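Long-range contact in conjugal transfer protein (Escherichia coli, PDB 5WIO), which is probably a VirB8-like inner-membrane component of a type IV secretion system used in plasmid conjugation, seen here as its soluble domain: residues A[86-91]-A[110-115]. Numbering follows the deposited sequence.
Sequences ETTRVK and TVRRVR. With XXE (4-(1H-pyrrol-1-yl)pyridine-2-carboxylic acid), chain E.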
loop_
_atom_site.group_PDB
_atom_site.type_symbol
_atom_site.label_atom_id
_atom_site.label_comp_id
_atom_site.label_asym_id
_atom_site.label_seq_id
_atom_site.Cartn_x
_atom_site.Cartn_y
_atom_site.Cartn_z
ATOM N N GLU A 86 4.693 23.890 13.061
ATOM C CA GLU A 86 3.471 23.096 13.112
ATOM C C GLU A 86 3.554 21.875 12.199
ATOM O O GLU A 86 4.481 21.748 11.401
ATOM C CB GLU A 86 2.262 23.950 12.726
ATOM C CG GLU A 86 2.177 24.278 11.245
ATOM C CD GLU A 86 0.927 25.065 10.894
ATOM O OE1 GLU A 86 0.824 26.240 11.306
ATOM O OE2 GLU A 86 0.046 24.506 10.207
ATOM N N THR A 87 2.576 20.983 12.325
ATOM C CA THR A 87 2.496 19.795 11.480
ATOM C C THR A 87 1.050 19.326 11.346
ATOM O O THR A 87 0.200 19.671 12.167
ATOM C CB THR A 87 3.353 18.640 12.035
ATOM O OG1 THR A 87 3.343 17.544 11.113
ATOM C CG2 THR A 87 2.816 18.175 13.380
ATOM N N THR A 88 0.781 18.602 10.283
ATOM C CA THR A 88 -0.492 17.986 10.113
ATOM C C THR A 88 -0.287 16.541 9.777
ATOM O O THR A 88 0.324 16.195 8.795
ATOM C CB THR A 88 -1.248 18.657 8.997
ATOM O OG1 THR A 88 -1.497 19.998 9.379
ATOM C CG2 THR A 88 -2.534 17.988 8.775
ATOM N N ARG A 89 -0.842 15.698 10.611
ATOM C CA ARG A 89 -0.888 14.257 10.375
ATOM C C ARG A 89 -2.120 13.843 9.571
ATOM O O ARG A 89 -3.169 14.482 9.659
ATOM C CB ARG A 89 -0.861 13.515 11.713
ATOM C CG ARG A 89 -1.322 12.073 11.648
ATOM C CD ARG A 89 -1.314 11.443 13.031
ATOM N NE ARG A 89 -1.969 12.294 14.021
ATOM C CZ ARG A 89 -2.110 11.977 15.305
ATOM N NH1 ARG A 89 -1.642 10.821 15.760
ATOM N NH2 ARG A 89 -2.718 12.812 16.134
ATOM N N VAL A 90 -1.991 12.771 8.792
ATOM C CA VAL A 90 -3.096 12.280 7.975
ATOM C C VAL A 90 -3.498 10.853 8.346
ATOM O O VAL A 90 -2.646 10.004 8.609
ATOM C CB VAL A 90 -2.749 12.335 6.475
ATOM C CG1 VAL A 90 -3.637 11.387 5.685
ATOM C CG2 VAL A 90 -2.885 13.759 5.956
ATOM N N LYS A 91 -4.804 10.601 8.362
ATOM C CA LYS A 91 -5.341 9.298 8.747
ATOM C C LYS A 91 -6.427 8.816 7.786
ATOM O O LYS A 91 -7.502 9.408 7.704
ATOM C CB LYS A 91 -5.904 9.360 10.168
ATOM C CG LYS A 91 -6.781 8.179 10.545
ATOM C CD LYS A 91 -5.979 6.893 10.639
ATOM C CE LYS A 91 -6.858 5.725 11.066
ATOM N NZ LYS A 91 -7.559 6.001 12.353
ATOM N N THR A 110 -7.428 14.362 9.431
ATOM C CA THR A 110 -6.168 15.075 9.585
ATOM C C THR A 110 -6.048 15.671 10.980
ATOM O O THR A 110 -6.978 16.307 11.477
ATOM C CB THR A 110 -6.021 16.198 8.541
ATOM O OG1 THR A 110 -7.168 17.056 8.597
ATOM C CG2 THR A 110 -5.899 15.612 7.140
ATOM N N VAL A 111 -4.900 15.456 11.610
ATOM C CA VAL A 111 -4.647 15.997 12.937
ATOM C C VAL A 111 -3.509 17.010 12.891
ATOM O O VAL A 111 -2.340 16.642 12.766
ATOM C CB VAL A 111 -4.302 14.889 13.949
ATOM C CG1 VAL A 111 -3.983 15.494 15.306
ATOM C CG2 VAL A 111 -5.452 13.896 14.060
ATOM N N ARG A 112 -3.858 18.290 12.979
ATOM C CA ARG A 112 -2.860 19.352 12.988
ATOM C C ARG A 112 -2.195 19.444 14.357
ATOM O O ARG A 112 -2.626 18.799 15.313
ATOM C CB ARG A 112 -3.497 20.693 12.615
ATOM C CG ARG A 112 -2.501 21.831 12.446
ATOM C CD ARG A 112 -3.168 23.184 12.613
ATOM N NE ARG A 112 -2.186 24.263 12.668
ATOM C CZ ARG A 112 -2.482 25.532 12.925
ATOM N NH1 ARG A 112 -3.738 25.889 13.155
ATOM N NH2 ARG A 112 -1.520 26.444 12.954
ATOM N N ARG A 113 -1.104 20.191 14.407
ATOM C CA ARG A 113 -0.460 20.515 15.660
ATOM C C ARG A 113 0.313 21.807 15.496
ATOM O O ARG A 113 0.752 22.151 14.398
ATOM C CB ARG A 113 0.480 19.387 16.089
ATOM C CG ARG A 113 1.328 19.717 17.306
ATOM C CD ARG A 113 0.460 20.024 18.517
ATOM N NE ARG A 113 1.218 19.960 19.763
ATOM C CZ ARG A 113 0.930 20.668 20.849
ATOM N NH1 ARG A 113 -0.103 21.500 20.847
ATOM N NH2 ARG A 113 1.675 20.546 21.940
ATOM N N VAL A 114 0.493 22.510 16.602
ATOM C CA VAL A 114 1.450 23.606 16.671
ATOM C C VAL A 114 2.338 23.412 17.897
ATOM O O VAL A 114 1.864 23.045 18.973
ATOM C CB VAL A 114 0.753 24.984 16.715
ATOM C CG1 VAL A 114 -0.369 25.037 15.685
ATOM C CG2 VAL A 114 0.218 25.290 18.104
ATOM N N ARG A 115 3.633 23.647 17.724
ATOM C CA ARG A 115 4.613 23.322 18.753
ATOM C C ARG A 115 4.557 24.273 19.946
ATOM O O ARG A 115 5.280 24.090 20.928
ATOM C CB ARG A 115 6.018 23.323 18.151
ATOM C CG ARG A 115 6.177 22.377 16.974
ATOM C CD ARG A 115 5.933 20.936 17.390
ATOM N NE ARG A 115 5.942 20.028 16.247
ATOM C CZ ARG A 115 7.036 19.682 15.577
ATOM N NH1 ARG A 115 8.213 20.180 15.930
ATOM N NH2 ARG A 115 6.951 18.847 14.549
HETATM O OAM XXE E . 4.802 10.103 3.670
HETATM C CAL XXE E . 4.447 11.187 4.203
HETATM O OAN XXE E . 3.688 11.974 3.580
HETATM C CAH XXE E . 4.931 11.541 5.593
HETATM C CAG XXE E . 4.140 12.315 6.429
HETATM N NAI XXE E . 6.146 11.095 6.022
HETATM C CAJ XXE E . 6.588 11.411 7.272
HETATM C CAK XXE E . 5.800 12.186 8.106
HETATM C CAF XXE E . 4.583 12.632 7.676
HETATM N NAA XXE E . 3.781 13.426 8.536
HETATM C CAB XXE E . 3.007 14.530 8.154
HETATM C CAC XXE E . 2.382 15.028 9.294
HETATM C CAD XXE E . 2.768 14.232 10.388
HETATM C CAE XXE E . 3.629 13.248 9.918
#
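Glu-86 to Val-90 and Thr-110 to Val-114 pair as the open end of an antiparallel beta hairpin, with 86-98 the outermost strand of the chain's sheet and 103-114 next to it. Arg-89 and Val-111 form a hydrogen-bonded pair, Arg-89 N to Val-111 O and Val-111 N to Arg-89 O both 2.8 Å; Thr-87 and Arg-113 form the next. On one face the extended Arg-112 chain, its CG anti to the backbone N (chi1 -174°), runs past Thr-88 to a salt bridge with Glu-86. Arg-112 NH2 lies 2.9 Å from Glu-86 OE1 and approaches it from above the carboxylate plane, and NE adds a weak bond to OE2. Replacing the Arg-112 side chain with that of alanine is likely to leave the Glu-86 carboxylate without this charge partner and freer to turn. Beyond Thr-88, the methyls of Val-90 and Thr-110 touch (CG2 to CG2, 3.7 Å). On the other face the Arg-89 guanidinium lies alongside Val-111, whose CG1 sits at its edge, while Thr-87 CG2 packs on Arg-113 CB at 3.8 Å. Thr-87 OG1 is held by Tyr-44 O, and the ligand's pyrrole ring lies near it. This ladder belongs to the curved antiparallel sheet, packed against helices, of the NTF2-like VirB8 fold.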